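Local coordinates for uncharacterized protein (Kutzneria albida DSM 43870, PDB 5M6Q), which probably catalyses acyl transfer from protein glutamine side chains to amines, cross-linking proteins as a microbial transglutaminase, at residues Y132-P137 / R163-P168; G169-D174 / L209-E214; L65-L70 / T154-M159. All coordinates share one frame; numbering follows the deposited sequence.

Overall arrangement
From the N terminus, L65-L70, on the outermost strand 66-67 and leading into helix 70-84, waits 84 residues for T154-M159. Contact 3 thereby ties that strand and the start of the helix to the loop between helix 141-146 and strand 174-179. Within that span Y132-P137 leaves strand 122-131, and its partner R163-P168 follows T154-M159, so contacts 1 and 3 cross. Contact 2 comes later, in series with both: G169-D174, leading into strand 174-179, meets L209-E214, leading into strand 214-223. Contacts 1 and 2 touch, S133 bonding D213 and R167 bonding Q210, and together join the loops at one end of the antiparallel sheet.

Contact 1: Y132-P137 / R163-P168; sequences YSWQNP and RYRARP. With MES (2-(N-morpholino)-ethanesulfonic acid), chain D.
The ring of Y132 lies between R167 CB, over the centre of one face, and the backbone N of W134 over the other. R167 CB stands 3.5 Å from the Y132 ring centroid and 7° off its normal, a CH-pi contact, while the sulfonate oxygen O2S of a bound MES meets the ring edge in plane. The W134 indole receives MES C8 over its centre, and P137 CB rests over the R165 guanidinium, offset toward the rim. At the edge of that guanidinium, R165 NH1 donates to both W134 O and MES O2S, each at 2.7 Å. R165 NH2 reaches MES O3S at 3.0 Å. R165 CG is anti to the backbone N (chi1 -176°), and the extended chain beyond it carries this group past Q135 to the sulfonate.

Q135 is buried, and four bonds fix the rotation of its amide: Q135 OE1 accepts from R163 N and, at 2.8 Å on a lone pair, from R165 N, while NE2 donates to R165 O and Y132 O. R163 NH1 bonds Q135 O at 2.7 Å. Outside the pair, R167 NH1 binds Q210 O and W134 NE1 binds W139 O. The MES, probably from the crystallisation liquor, sets its sulfonate by Y132, R165 and P168 and its carbons against W134. The Q135 amide thus joins two irregular loops, after strand 122-131 and before strand 174-179, the first containing an inverse gamma turn centred on W134.

Contact 2: G169-D174 / L209-E214; sequences GYVNFD and LQDFDE
Y170 and D211 run nearly perpendicular to each other where the two loops meet directly, the D211 carboxylate turned 75° from the tyrosine ring. D211 OD2 touches Y170 CB at 3.4 Å and accepts the backbone N-H of V171 at 3.1 Å through its anti lone pair, in a fairly straight bond of 166°. With chi1 at -52°, D211 CG sits opposite its carbonyl carbon, which helps bring the carboxylate to V171. Next to this bond a water donates to V171 O and to D211 O, bridging the two backbones. The F212 ring reaches the same loop further on: F212 CE1 lies 3.4 Å from V171 O, and F212 CZ lies 3.5 Å from F173 C. Both loops run directly into neighbours of strand 122-131 in the antiparallel sheet, D174 opening strand 174-179 and E214 opening strand 214-223. A classic beta bulge, with D213 and E214 set against the single residue F131, marks the second entry. On the exposed side Y170 and Q210 extend alongside one another in a common direction, Q210 CB 3.4 Å from Y170 CE1, but their polar ends meet only through another water, which lies 2.6 Å from Y170 OH and donates to Q210 OE1.

Contact 3: L65-L70 / T154-M159; sequences LSFGSL and TDQVDM
F67 and Q156 set their side chains at a slant across each other, ring and amide planes 34° apart, with F67 CE1 3.8 Å from Q156 CB. F67 CD1 comes within 3.5 Å of Q156 CA. D155 O lies near the ring plane, at the edge of F67. A single beta bridge pairs F67 with Q156: V157 N donates to S66 O at 2.7 Å in a straight bond, and G68 N donates to D155 O at 2.9 Å. V157 CG2 packs 3.8 Å from G68 N, while M159 CG meets S66 OG, whose own polar partners include L63 O.

D155 CG stands anti to the backbone N (chi1 -159°), which helps place the carboxylate by S69. D155 OD2 accepts from S69 OG at 2.8 Å on the syn side, 32° out of plane, and weakly from S69 N; T72 OG1 is a further partner. Replacing D155 by an alanine would probably leave the S69 hydroxyl and backbone N, and T72 OG1, without this shared acceptor, and S69 freer to turn at the N-cap. Q156 NE2 binds K107 O, and a water accepts from Q156 NE2 and S66 N. A lone bridge thus ties the loop T154-M159 to strand 66-67, the outermost of the sheet, beside the N-cap that S69 provides for helix 70-84.

Contact 1: Y132-P137 / R163-P168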
loop_
_atom_site.group_PDB
_atom_site.type_symbol
_atom_site.label_atom_id
_atom_site.label_comp_id
_atom_site.label_asym_id
_atom_site.label_seq_id
_atom_site.Cartn_x
_atom_site.Cartn_y
_atom_site.Cartn_z
ATOM N N TYR A 132 -2.883 10.904 9.721
ATOM C CA TYR A 132 -3.223 11.602 10.951
ATOM C C TYR A 132 -4.562 11.075 11.467
ATOM O O TYR A 132 -5.503 10.889 10.700
ATOM C CB TYR A 132 -3.276 13.111 10.686
ATOM C CG TYR A 132 -3.549 13.998 11.881
ATOM C CD1 TYR A 132 -2.804 13.904 13.041
ATOM C CD2 TYR A 132 -4.544 14.958 11.822
ATOM C CE1 TYR A 132 -3.053 14.747 14.121
ATOM C CE2 TYR A 132 -4.796 15.803 12.878
ATOM C CZ TYR A 132 -4.055 15.701 14.020
ATOM O OH TYR A 132 -4.344 16.552 15.060
ATOM N N SER A 133 -4.632 10.830 12.767
ATOM C CA SER A 133 -5.777 10.157 13.372
ATOM C C SER A 133 -6.999 11.046 13.479
ATOM O O SER A 133 -8.121 10.558 13.422
ATOM C CB SER A 133 -5.416 9.644 14.764
ATOM O OG SER A 133 -5.063 10.718 15.601
ATOM N N TRP A 134 -6.781 12.347 13.623
ATOM C CA TRP A 134 -7.880 13.272 13.874
ATOM C C TRP A 134 -8.592 13.652 12.576
ATOM O O TRP A 134 -8.453 14.768 12.088
ATOM C CB TRP A 134 -7.357 14.526 14.588
ATOM C CG TRP A 134 -8.257 15.028 15.671
ATOM C CD1 TRP A 134 -9.604 15.230 15.583
ATOM C CD2 TRP A 134 -7.883 15.405 16.998
ATOM N NE1 TRP A 134 -10.092 15.697 16.774
ATOM C CE2 TRP A 134 -9.057 15.816 17.661
ATOM C CE3 TRP A 134 -6.673 15.428 17.694
ATOM C CZ2 TRP A 134 -9.057 16.258 18.986
ATOM C CZ3 TRP A 134 -6.673 15.865 19.013
ATOM C CH2 TRP A 134 -7.857 16.274 19.642
ATOM N N GLN A 135 -9.370 12.723 12.030
ATOM C CA GLN A 135 -9.880 12.857 10.669
ATOM C C GLN A 135 -11.101 13.760 10.590
ATOM O O GLN A 135 -11.507 14.189 9.506
ATOM C CB GLN A 135 -10.200 11.469 10.099
ATOM C CG GLN A 135 -8.955 10.733 9.593
ATOM C CD GLN A 135 -8.243 11.502 8.496
ATOM O OE1 GLN A 135 -8.781 11.686 7.400
ATOM N NE2 GLN A 135 -7.036 11.965 8.787
ATOM N N ASN A 136 -11.688 14.035 11.748
ATOM C CA ASN A 136 -12.791 14.978 11.869
ATOM C C ASN A 136 -12.459 15.887 13.026
ATOM O O ASN A 136 -12.322 15.423 14.153
ATOM C CB ASN A 136 -14.117 14.257 12.108
ATOM C CG ASN A 136 -15.315 15.197 12.090
ATOM O OD1 ASN A 136 -15.234 16.354 12.512
ATOM N ND2 ASN A 136 -16.438 14.695 11.591
ATOM N N PRO A 137 -12.320 17.192 12.751
ATOM C CA PRO A 137 -11.906 18.120 13.809
ATOM C C PRO A 137 -12.927 18.170 14.956
ATOM O O PRO A 137 -12.588 18.612 16.048
ATOM C CB PRO A 137 -11.802 19.460 13.078
ATOM C CG PRO A 137 -12.613 19.306 11.836
ATOM C CD PRO A 137 -12.577 17.866 11.469
ATOM N N ARG A 163 -10.768 10.136 5.975
ATOM C CA ARG A 163 -11.190 11.179 5.021
ATOM C C ARG A 163 -10.032 11.923 4.349
ATOM O O ARG A 163 -10.241 12.993 3.780
ATOM C CB ARG A 163 -12.063 12.222 5.727
ATOM C CG ARG A 163 -13.146 11.673 6.618
ATOM C CD ARG A 163 -13.873 12.806 7.349
ATOM N NE ARG A 163 -14.184 13.928 6.461
ATOM C CZ ARG A 163 -13.778 15.184 6.649
ATOM N NH1 ARG A 163 -13.047 15.505 7.718
ATOM N NH2 ARG A 163 -14.114 16.125 5.769
ATOM N N TYR A 164 -8.818 11.391 4.449
ATOM C CA TYR A 164 -7.628 12.037 3.883
ATOM C C TYR A 164 -7.361 13.443 4.431
ATOM O O TYR A 164 -6.753 14.272 3.749
ATOM C CB TYR A 164 -7.729 12.111 2.358
ATOM C CG TYR A 164 -7.816 10.758 1.699
ATOM C CD1 TYR A 164 -6.670 10.063 1.337
ATOM C CD2 TYR A 164 -9.046 10.175 1.444
ATOM C CE1 TYR A 164 -6.748 8.823 0.745
ATOM C CE2 TYR A 164 -9.140 8.941 0.849
ATOM C CZ TYR A 164 -7.998 8.264 0.501
ATOM O OH TYR A 164 -8.114 7.027 -0.093
ATOM N N ARG A 165 -7.789 13.698 5.661
ATOM C CA ARG A 165 -7.536 14.979 6.303
ATOM C C ARG A 165 -6.125 15.063 6.876
ATOM O O ARG A 165 -5.703 14.171 7.603
ATOM C CB ARG A 165 -8.536 15.233 7.433
ATOM C CG ARG A 165 -8.348 16.618 8.066
ATOM C CD ARG A 165 -9.279 16.897 9.259
ATOM N NE ARG A 165 -9.016 18.229 9.792
ATOM C CZ ARG A 165 -8.604 18.477 11.027
ATOM N NH1 ARG A 165 -8.439 17.478 11.879
ATOM N NH2 ARG A 165 -8.370 19.728 11.417
ATOM N N ALA A 166 -5.419 16.156 6.579
ATOM C CA ALA A 166 -4.088 16.397 7.137
ATOM C C ALA A 166 -4.161 16.997 8.530
ATOM O O ALA A 166 -5.090 17.735 8.851
ATOM C CB ALA A 166 -3.287 17.322 6.237
ATOM N N ARG A 167 -3.164 16.701 9.351
ATOM C CA ARG A 167 -2.890 17.557 10.491
ATOM C C ARG A 167 -2.635 18.980 9.967
ATOM O O ARG A 167 -1.797 19.174 9.091
ATOM C CB ARG A 167 -1.696 17.044 11.286
ATOM C CG ARG A 167 -1.415 17.903 12.507
ATOM C CD ARG A 167 -0.294 17.391 13.342
ATOM N NE ARG A 167 -0.161 18.233 14.524
ATOM C CZ ARG A 167 0.947 18.372 15.238
ATOM N NH1 ARG A 167 2.051 17.717 14.899
ATOM N NH2 ARG A 167 0.939 19.170 16.298
ATOM N N PRO A 168 -3.383 19.971 10.477
ATOM C CA PRO A 168 -3.259 21.348 9.966
ATOM C C PRO A 168 -1.801 21.815 9.946
ATOM O O PRO A 168 -1.124 21.733 10.972
ATOM C CB PRO A 168 -4.081 22.177 10.959
ATOM C CG PRO A 168 -5.006 21.191 11.626
ATOM C CD PRO A 168 -4.290 19.875 11.637
HETATM O O1 MES D . -8.110 22.138 19.340
HETATM C C2 MES D . -8.390 22.537 17.995
HETATM C C3 MES D . -9.258 21.510 17.271
HETATM N N4 MES D . -8.652 20.201 17.499
HETATM C C5 MES D . -8.313 19.767 18.849
HETATM C C6 MES D . -7.448 20.873 19.440
HETATM C C7 MES D . -8.782 19.182 16.471
HETATM C C8 MES D . -7.327 18.775 16.274
HETATM S S MES D . -6.750 19.330 14.809
HETATM O O1S MES D . -5.365 19.837 15.004
HETATM O O2S MES D . -6.721 18.197 13.853
HETATM O O3S MES D . -7.621 20.397 14.259
HETATM O O HOH W 1 -4.088 11.832 7.132
#

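Contact 2: G169-D174 / L209-E214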
loop_
_atom_site.group_PDB
_atom_site.type_symbol
_atom_site.label_atom_id
_atom_site.label_comp_id
_atom_site.label_asym_id
_atom_site.label_seq_id
_atom_site.Cartn_x
_atom_site.Cartn_y
_atom_site.Cartn_z
ATOM N N GLY A 169 -1.321 22.249 8.784
ATOM C CA GLY A 169 0.071 22.645 8.628
ATOM C C GLY A 169 1.042 21.545 8.211
ATOM O O GLY A 169 2.244 21.792 8.096
ATOM N N TYR A 170 0.532 20.339 7.974
ATOM C CA TYR A 170 1.370 19.205 7.592
ATOM C C TYR A 170 0.845 18.501 6.336
ATOM O O TYR A 170 -0.200 18.865 5.797
ATOM C CB TYR A 170 1.488 18.228 8.771
ATOM C CG TYR A 170 2.258 18.853 9.912
ATOM C CD1 TYR A 170 3.642 18.887 9.891
ATOM C CD2 TYR A 170 1.606 19.457 10.974
ATOM C CE1 TYR A 170 4.360 19.488 10.900
ATOM C CE2 TYR A 170 2.322 20.062 12.000
ATOM C CZ TYR A 170 3.701 20.072 11.951
ATOM O OH TYR A 170 4.433 20.660 12.954
ATOM N N VAL A 171 1.591 17.516 5.851
ATOM C CA VAL A 171 1.180 16.747 4.672
ATOM C C VAL A 171 0.118 15.718 5.091
ATOM O O VAL A 171 0.187 15.183 6.198
ATOM C CB VAL A 171 2.398 16.068 4.008
ATOM C CG1 VAL A 171 1.993 15.306 2.757
ATOM C CG2 VAL A 171 3.466 17.105 3.676
ATOM N N ASN A 172 -0.852 15.438 4.221
ATOM C CA ASN A 172 -1.946 14.530 4.582
ATOM C C ASN A 172 -1.475 13.094 4.862
ATOM O O ASN A 172 -1.889 12.479 5.846
ATOM C CB ASN A 172 -3.027 14.516 3.489
ATOM C CG ASN A 172 -2.451 14.463 2.075
ATOM O OD1 ASN A 172 -1.289 14.104 1.861
ATOM N ND2 ASN A 172 -3.271 14.824 1.100
ATOM N N PHE A 173 -0.598 12.566 4.019
ATOM C CA PHE A 173 -0.236 11.168 4.157
ATOM C C PHE A 173 1.149 10.856 3.605
ATOM O O PHE A 173 1.768 11.683 2.949
ATOM C CB PHE A 173 -1.285 10.290 3.455
ATOM C CG PHE A 173 -1.630 10.747 2.062
ATOM C CD1 PHE A 173 -0.667 10.770 1.059
ATOM C CD2 PHE A 173 -2.917 11.156 1.757
ATOM C CE1 PHE A 173 -0.980 11.188 -0.228
ATOM C CE2 PHE A 173 -3.240 11.584 0.470
ATOM C CZ PHE A 173 -2.265 11.593 -0.522
ATOM N N ASP A 174 1.623 9.647 3.884
ATOM C CA ASP A 174 2.682 9.057 3.088
ATOM C C ASP A 174 2.216 7.655 2.708
ATOM O O ASP A 174 1.459 7.011 3.454
ATOM C CB ASP A 174 4.020 9.023 3.844
ATOM C CG ASP A 174 5.240 9.003 2.899
ATOM O OD1 ASP A 174 5.068 8.897 1.663
ATOM O OD2 ASP A 174 6.382 9.102 3.388
ATOM N N LEU A 209 7.421 11.574 13.008
ATOM C CA LEU A 209 7.247 12.800 12.243
ATOM C C LEU A 209 6.068 13.563 12.817
ATOM O O LEU A 209 5.129 12.955 13.337
ATOM C CB LEU A 209 7.023 12.482 10.759
ATOM C CG LEU A 209 8.215 11.974 9.946
ATOM C CD1 LEU A 209 7.771 11.618 8.534
ATOM C CD2 LEU A 209 9.330 13.017 9.907
ATOM N N GLN A 210 6.107 14.888 12.730
ATOM C CA GLN A 210 5.007 15.699 13.245
ATOM C C GLN A 210 3.731 15.486 12.424
ATOM O O GLN A 210 2.638 15.699 12.922
ATOM C CB GLN A 210 5.375 17.193 13.244
ATOM C CG GLN A 210 6.412 17.632 14.299
ATOM C CD GLN A 210 5.976 17.339 15.728
ATOM O OE1 GLN A 210 4.810 17.507 16.088
ATOM N NE2 GLN A 210 6.914 16.889 16.546
ATOM N N ASP A 211 3.885 15.110 11.158
ATOM C CA ASP A 211 2.757 14.996 10.233
ATOM C C ASP A 211 1.771 13.913 10.645
ATOM O O ASP A 211 0.562 14.075 10.482
ATOM C CB ASP A 211 3.241 14.679 8.804
ATOM C CG ASP A 211 4.306 15.635 8.308
ATOM O OD1 ASP A 211 5.451 15.600 8.824
ATOM O OD2 ASP A 211 4.007 16.400 7.372
ATOM N N PHE A 212 2.297 12.803 11.159
ATOM C CA PHE A 212 1.540 11.556 11.256
ATOM C C PHE A 212 1.551 10.922 12.644
ATOM O O PHE A 212 2.579 10.916 13.298
ATOM C CB PHE A 212 2.111 10.528 10.281
ATOM C CG PHE A 212 2.377 11.063 8.912
ATOM C CD1 PHE A 212 1.356 11.673 8.182
ATOM C CD2 PHE A 212 3.639 10.929 8.341
ATOM C CE1 PHE A 212 1.598 12.174 6.920
ATOM C CE2 PHE A 212 3.896 11.408 7.067
ATOM C CZ PHE A 212 2.877 12.038 6.351
ATOM N N ASP A 213 0.439 10.334 13.079
ATOM C CA ASP A 213 0.499 9.561 14.322
ATOM C C ASP A 213 -0.041 8.135 14.162
ATOM O O ASP A 213 -0.148 7.383 15.132
ATOM C CB ASP A 213 -0.228 10.294 15.461
ATOM C CG ASP A 213 -1.704 10.536 15.184
ATOM O OD1 ASP A 213 -2.155 10.418 14.023
ATOM O OD2 ASP A 213 -2.426 10.863 16.153
ATOM N N GLU A 214 -0.336 7.767 12.928
ATOM C CA GLU A 214 -0.826 6.434 12.591
ATOM C C GLU A 214 -0.069 5.859 11.405
ATOM O O GLU A 214 0.314 6.583 10.494
ATOM C CB GLU A 214 -2.328 6.459 12.244
ATOM C CG GLU A 214 -3.245 6.914 13.372
ATOM C CD GLU A 214 -3.295 5.952 14.568
ATOM O OE1 GLU A 214 -2.861 4.768 14.455
ATOM O OE2 GLU A 214 -3.784 6.395 15.637
HETATM O O HOH W 2 4.048 20.060 15.505
HETATM O O HOH W 3 -0.990 14.996 8.503
#

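Contact 3: L65-L70 / T154-M159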
loop_
_atom_site.group_PDB
_atom_site.type_symbol
_atom_site.label_atom_id
_atom_site.label_comp_id
_atom_site.label_asym_id
_atom_site.label_seq_id
_atom_site.Cartn_x
_atom_site.Cartn_y
_atom_site.Cartn_z
ATOM N N LEU A 65 -8.094 -3.600 3.469
ATOM C CA LEU A 65 -7.388 -4.625 4.225
ATOM C C LEU A 65 -6.148 -4.004 4.832
ATOM O O LEU A 65 -5.037 -4.209 4.333
ATOM C CB LEU A 65 -7.008 -5.812 3.332
ATOM C CG LEU A 65 -8.115 -6.640 2.666
ATOM C CD1 LEU A 65 -7.479 -7.771 1.863
ATOM C CD2 LEU A 65 -9.161 -7.196 3.675
ATOM N N SER A 66 -6.354 -3.242 5.906
ATOM C CA SER A 66 -5.280 -2.495 6.570
ATOM C C SER A 66 -5.019 -3.058 7.956
ATOM O O SER A 66 -5.958 -3.351 8.689
ATOM C CB SER A 66 -5.628 -1.007 6.684
ATOM O OG SER A 66 -5.684 -0.395 5.411
ATOM N N PHE A 67 -3.747 -3.143 8.339
ATOM C CA PHE A 67 -3.383 -3.792 9.598
ATOM C C PHE A 67 -2.339 -2.994 10.391
ATOM O O PHE A 67 -1.555 -2.243 9.818
ATOM C CB PHE A 67 -2.882 -5.217 9.305
ATOM C CG PHE A 67 -3.831 -6.009 8.465
ATOM C CD1 PHE A 67 -4.941 -6.615 9.038
ATOM C CD2 PHE A 67 -3.649 -6.124 7.102
ATOM C CE1 PHE A 67 -5.831 -7.334 8.269
ATOM C CE2 PHE A 67 -4.547 -6.835 6.329
ATOM C CZ PHE A 67 -5.633 -7.441 6.909
ATOM N N GLY A 68 -2.347 -3.164 11.715
ATOM C CA GLY A 68 -1.439 -2.457 12.599
ATOM C C GLY A 68 0.014 -2.901 12.469
ATOM O O GLY A 68 0.928 -2.147 12.794
ATOM N N SER A 69 0.247 -4.116 11.992
ATOM C CA SER A 69 1.630 -4.574 11.869
ATOM C C SER A 69 1.936 -5.213 10.517
ATOM O O SER A 69 1.076 -5.829 9.891
ATOM C CB SER A 69 1.966 -5.553 12.997
ATOM O OG SER A 69 1.442 -6.835 12.725
ATOM N N LEU A 70 3.175 -5.041 10.067
ATOM C CA LEU A 70 3.643 -5.621 8.817
ATOM C C LEU A 70 3.478 -7.144 8.793
ATOM O O LEU A 70 3.081 -7.704 7.778
ATOM C CB LEU A 70 5.108 -5.243 8.578
ATOM C CG LEU A 70 5.745 -5.849 7.331
ATOM C CD1 LEU A 70 4.980 -5.425 6.068
ATOM C CD2 LEU A 70 7.243 -5.492 7.242
ATOM N N THR A 154 -7.309 -9.623 15.388
ATOM C CA THR A 154 -6.929 -9.806 13.996
ATOM C C THR A 154 -5.917 -8.777 13.522
ATOM O O THR A 154 -5.418 -8.891 12.403
ATOM C CB THR A 154 -8.140 -9.727 13.071
ATOM O OG1 THR A 154 -8.674 -8.395 13.108
ATOM C CG2 THR A 154 -9.192 -10.725 13.498
ATOM N N ASP A 155 -5.648 -7.776 14.361
ATOM C CA ASP A 155 -4.736 -6.693 14.019
ATOM C C ASP A 155 -5.299 -5.804 12.889
ATOM O O ASP A 155 -4.586 -4.961 12.339
ATOM C CB ASP A 155 -3.370 -7.280 13.625
ATOM C CG ASP A 155 -2.230 -6.283 13.752
ATOM O OD1 ASP A 155 -2.252 -5.442 14.685
ATOM O OD2 ASP A 155 -1.294 -6.368 12.923
ATOM N N GLN A 156 -6.577 -5.963 12.542
ATOM C CA GLN A 156 -7.122 -5.170 11.436
ATOM C C GLN A 156 -7.511 -3.769 11.889
ATOM O O GLN A 156 -8.063 -3.574 12.962
ATOM C CB GLN A 156 -8.336 -5.853 10.779
ATOM C CG GLN A 156 -8.864 -5.104 9.539
ATOM C CD GLN A 156 -9.825 -5.958 8.703
ATOM O OE1 GLN A 156 -10.347 -6.956 9.185
ATOM N NE2 GLN A 156 -10.046 -5.569 7.451
ATOM N N VAL A 157 -7.208 -2.786 11.052
ATOM C CA VAL A 157 -7.538 -1.415 11.378
ATOM C C VAL A 157 -8.731 -1.002 10.538
ATOM O O VAL A 157 -8.726 -1.165 9.320
ATOM C CB VAL A 157 -6.340 -0.482 11.149
ATOM C CG1 VAL A 157 -6.783 0.973 11.222
ATOM C CG2 VAL A 157 -5.256 -0.777 12.156
ATOM N N ASP A 158 -9.762 -0.495 11.203
ATOM C CA ASP A 158 -10.945 -0.021 10.516
ATOM C C ASP A 158 -10.642 1.328 9.868
ATOM O O ASP A 158 -10.465 2.315 10.566
ATOM C CB ASP A 158 -12.112 0.107 11.497
ATOM C CG ASP A 158 -13.458 0.332 10.795
ATOM O OD1 ASP A 158 -13.474 0.669 9.594
ATOM O OD2 ASP A 158 -14.506 0.170 11.455
ATOM N N MET A 159 -10.628 1.378 8.541
ATOM C CA MET A 159 -10.309 2.620 7.842
ATOM C C MET A 159 -11.531 3.328 7.253
ATOM O O MET A 159 -11.386 4.313 6.531
ATOM C CB MET A 159 -9.296 2.357 6.721
ATOM C CG MET A 159 -7.905 1.942 7.202
ATOM S SD MET A 159 -7.032 3.201 8.160
ATOM C CE MET A 159 -6.706 4.513 6.960
HETATM O O HOH W 4 -8.907 -2.679 7.161
#